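Local coordinates for membrane protein implicated in regulation of membrane protease activity (Corynebacterium glutamicum ATCC 13032, PDB 3CP0) that is of uncharacterised detailed function but probably helps regulate membrane protease activity through a soluble, partner-binding domain of the NfeD type, at residues A[62-70]-A[74-82]. Numbering follows the deposited sequence. Where two conformers were deposited one is given.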
loop_
_atom_site.group_PDB
_atom_site.type_symbol
_atom_site.label_atom_id
_atom_site.label_comp_id
_atom_site.label_asym_id
_atom_site.label_seq_id
_atom_site.Cartn_x
_atom_site.Cartn_y
_atom_site.Cartn_z
ATOM N N GLU A 62 2.073 -8.107 -7.422
ATOM C CA GLU A 62 3.502 -7.858 -7.269
ATOM C C GLU A 62 4.056 -7.121 -8.494
ATOM O O GLU A 62 3.812 -7.537 -9.644
ATOM C CB GLU A 62 4.267 -9.183 -7.103
ATOM C CG GLU A 62 5.760 -8.992 -6.859
ATOM C CD GLU A 62 6.585 -10.258 -7.043
ATOM O OE1 GLU A 62 6.034 -11.322 -7.397
ATOM O OE2 GLU A 62 7.806 -10.175 -6.842
ATOM N N GLY A 63 4.816 -6.059 -8.221
ATOM C CA GLY A 63 5.441 -5.223 -9.245
ATOM C C GLY A 63 4.625 -3.997 -9.552
ATOM O O GLY A 63 5.168 -3.020 -10.127
ATOM N N GLU A 64 3.341 -3.992 -9.191
ATOM C CA GLU A 64 2.540 -2.780 -9.478
ATOM C C GLU A 64 2.958 -1.613 -8.593
ATOM O O GLU A 64 3.408 -1.824 -7.455
ATOM C CB GLU A 64 1.013 -3.020 -9.356
ATOM C CG GLU A 64 0.483 -4.005 -10.445
ATOM C CD GLU A 64 -1.043 -4.253 -10.343
ATOM O OE1 GLU A 64 -1.784 -3.309 -9.984
ATOM O OE2 GLU A 64 -1.524 -5.383 -10.632
ATOM N N ILE A 65 2.814 -0.396 -9.136
ATOM C CA ILE A 65 3.009 0.815 -8.319
ATOM C C ILE A 65 1.647 1.328 -7.852
ATOM O O ILE A 65 0.709 1.445 -8.668
ATOM C CB ILE A 65 3.722 1.950 -9.136
ATOM C CG1 ILE A 65 5.013 1.432 -9.800
ATOM C CG2 ILE A 65 3.970 3.149 -8.178
ATOM C CD1 ILE A 65 5.949 0.687 -8.836
ATOM N N VAL A 66 1.521 1.568 -6.535
ATOM C CA VAL A 66 0.287 2.095 -5.949
ATOM C C VAL A 66 0.569 3.409 -5.214
ATOM O O VAL A 66 1.753 3.787 -5.034
ATOM C CB VAL A 66 -0.273 1.051 -4.946
ATOM C CG1 VAL A 66 -0.642 -0.209 -5.754
ATOM C CG2 VAL A 66 0.821 0.675 -3.882
ATOM N N SER A 67 -0.494 4.101 -4.814
ATOM C CA SER A 67 -0.403 5.325 -4.033
ATOM C C SER A 67 -0.953 5.016 -2.640
ATOM O O SER A 67 -2.030 4.380 -2.494
ATOM C CB SER A 67 -1.236 6.465 -4.678
ATOM O OG SER A 67 -0.422 7.090 -5.694
ATOM N N VAL A 68 -0.218 5.455 -1.627
ATOM C CA VAL A 68 -0.706 5.329 -0.227
ATOM C C VAL A 68 -1.712 6.442 0.025
ATOM O O VAL A 68 -1.381 7.627 -0.096
ATOM C CB VAL A 68 0.455 5.411 0.804
ATOM C CG1 VAL A 68 -0.099 5.296 2.225
ATOM C CG2 VAL A 68 1.506 4.287 0.524
ATOM N N ILE A 69 -2.959 6.067 0.295
ATOM C CA ILE A 69 -3.996 7.090 0.517
ATOM C C ILE A 69 -4.496 7.221 1.954
ATOM O O ILE A 69 -5.288 8.067 2.285
ATOM C CB ILE A 69 -5.174 6.953 -0.564
ATOM C CG1 ILE A 69 -5.765 5.539 -0.565
ATOM C CG2 ILE A 69 -4.644 7.277 -1.945
ATOM C CD1 ILE A 69 -6.458 5.187 0.718
ATOM N N ASP A 70 -4.012 6.329 2.789
ATOM C CA ASP A 70 -4.337 6.353 4.227
ATOM C C ASP A 70 -3.368 5.441 4.948
ATOM O O ASP A 70 -2.721 4.612 4.351
ATOM C CB ASP A 70 -5.781 5.907 4.433
ATOM C CG ASP A 70 -6.292 6.245 5.851
ATOM O OD1 ASP A 70 -5.621 6.994 6.630
ATOM O OD2 ASP A 70 -7.337 5.644 6.172
ATOM N N THR A 74 -0.049 0.818 11.452
ATOM C CA THR A 74 1.160 0.709 10.669
ATOM C C THR A 74 0.862 0.003 9.334
ATOM O O THR A 74 1.764 -0.631 8.742
ATOM C CB THR A 74 2.278 -0.013 11.392
ATOM O OG1 THR A 74 1.782 -1.214 12.027
ATOM C CG2 THR A 74 2.890 0.896 12.471
ATOM N N THR A 75 -0.394 0.097 8.902
ATOM C CA THR A 75 -0.792 -0.536 7.639
ATOM C C THR A 75 -1.080 0.540 6.614
ATOM O O THR A 75 -1.899 1.432 6.877
ATOM C CB THR A 75 -2.107 -1.343 7.838
ATOM O OG1 THR A 75 -1.858 -2.328 8.846
ATOM C CG2 THR A 75 -2.519 -2.054 6.562
ATOM N N ALA A 76 -0.408 0.449 5.490
ATOM C CA ALA A 76 -0.668 1.366 4.421
ATOM C C ALA A 76 -1.944 0.925 3.673
ATOM O O ALA A 76 -2.091 -0.255 3.294
ATOM C CB ALA A 76 0.529 1.351 3.459
ATOM N N ILE A 77 -2.846 1.870 3.441
ATOM C CA ILE A 77 -4.017 1.581 2.631
ATOM C C ILE A 77 -3.754 2.229 1.271
ATOM O O ILE A 77 -3.475 3.451 1.155
ATOM C CB ILE A 77 -5.318 2.211 3.232
ATOM C CG1 ILE A 77 -5.506 1.889 4.726
ATOM C CG2 ILE A 77 -6.594 1.757 2.494
ATOM C CD1 ILE A 77 -5.369 0.400 5.003
ATOM N N VAL A 78 -3.824 1.391 0.263
ATOM C CA VAL A 78 -3.351 1.801 -1.092
ATOM C C VAL A 78 -4.395 1.776 -2.165
ATOM O O VAL A 78 -5.402 1.011 -2.110
ATOM C CB VAL A 78 -2.140 0.946 -1.522
ATOM C CG1 VAL A 78 -1.003 1.033 -0.424
ATOM C CG2 VAL A 78 -2.515 -0.503 -1.770
ATOM N N TRP A 79 -4.153 2.605 -3.174
ATOM C CA TRP A 79 -5.040 2.627 -4.338
ATOM C C TRP A 79 -4.222 2.879 -5.601
ATOM O O TRP A 79 -2.980 2.842 -5.596
ATOM C CB TRP A 79 -6.166 3.637 -4.152
ATOM C CG TRP A 79 -7.333 3.464 -5.123
ATOM C CD1 TRP A 79 -7.886 4.414 -5.940
ATOM C CD2 TRP A 79 -8.070 2.244 -5.352
ATOM N NE1 TRP A 79 -8.929 3.853 -6.702
ATOM C CE2 TRP A 79 -9.060 2.531 -6.351
ATOM C CE3 TRP A 79 -7.995 0.951 -4.815
ATOM C CZ2 TRP A 79 -9.965 1.544 -6.827
ATOM C CZ3 TRP A 79 -8.896 -0.032 -5.321
ATOM C CH2 TRP A 79 -9.862 0.294 -6.279
ATOM N N LYS A 80 -4.927 3.072 -6.703
ATOM C CA LYS A 80 -4.311 3.284 -8.001
ATOM C C LYS A 80 -3.347 4.465 -7.911
ATOM O O LYS A 80 -3.631 5.474 -7.243
ATOM C CB LYS A 80 -5.443 3.570 -8.993
ATOM C CG LYS A 80 -6.265 2.267 -9.269
ATOM C CD LYS A 80 -7.439 2.600 -10.179
ATOM C CE LYS A 80 -8.306 1.336 -10.460
ATOM N NZ LYS A 80 -9.280 1.678 -11.558
ATOM N N GLU A 81 -2.244 4.345 -8.644
ATOM C CA GLU A 81 -1.250 5.389 -8.628
ATOM C C GLU A 81 -1.841 6.695 -9.145
ATOM O O GLU A 81 -2.544 6.738 -10.177
ATOM C CB GLU A 81 -0.045 4.962 -9.478
ATOM C CG GLU A 81 1.095 5.858 -9.271
ATOM C CD GLU A 81 2.238 5.707 -10.266
ATOM O OE1 GLU A 81 2.205 4.824 -11.194
ATOM O OE2 GLU A 81 3.184 6.517 -10.141
ATOM N N ALA A 82 -1.594 7.768 -8.387
ATOM C CA ALA A 82 -1.821 9.172 -8.802
ATOM C C ALA A 82 -2.572 9.867 -7.710
ATOM O O ALA A 82 -2.035 9.952 -6.611
ATOM C CB ALA A 82 -2.541 9.325 -10.162
HETATM O O HOH W 1 -1.674 1.835 -9.857
HETATM O O HOH W 2 0.761 2.565 -11.880
HETATM O O HOH W 3 0.381 9.452 -4.662
#
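Ser67 turns OG beside its own backbone N (chi1 -84°), where it accepts the N-H of Ala82, with Ser67 OG and Ala82 N 3.0 Å apart in a nearly straight bond. A water also links Ser67 OG to Ala82 O. Glu81 extends its chain with CG trans to the backbone N (chi1 -168°), which lays it alongside Ile65. Glu81 CD sits 3.7 Å from Ile65 CG2, and the Glu81 carboxylate reaches Arg28 in a salt bridge. A second water bridges Ile65 O and Glu81 N. Further along, Ser67 and Trp79 form a hydrogen-bonded pair, with Trp79 N 2.8 Å from Ser67 O. On the face of Val68 and Val78, Val66 CG2 packs 3.8 Å from Val78 CB, and Val68 touches Val78 and Ala76. Ile69 crosses Ile77 at about a right angle, and Ile69 CD1 is 3.9 Å from Ile77 CG2. Ile69 CG1 also lies against Trp79 CB. Ile77 O receives Ile69 N at 2.8 Å and, weakly, Asp70 N. Ile77 N returns a bond to Asp70 O. The side chain of Asp70 lies about 2 Å from a bound zinc ion, a coordinating distance, and also forms a salt bridge with Arg22. Ile69 and Asp70, both opposite Ile77, make a classic beta bulge, set in an antiparallel beta hairpin of the OB-like NfeD C-terminal domain.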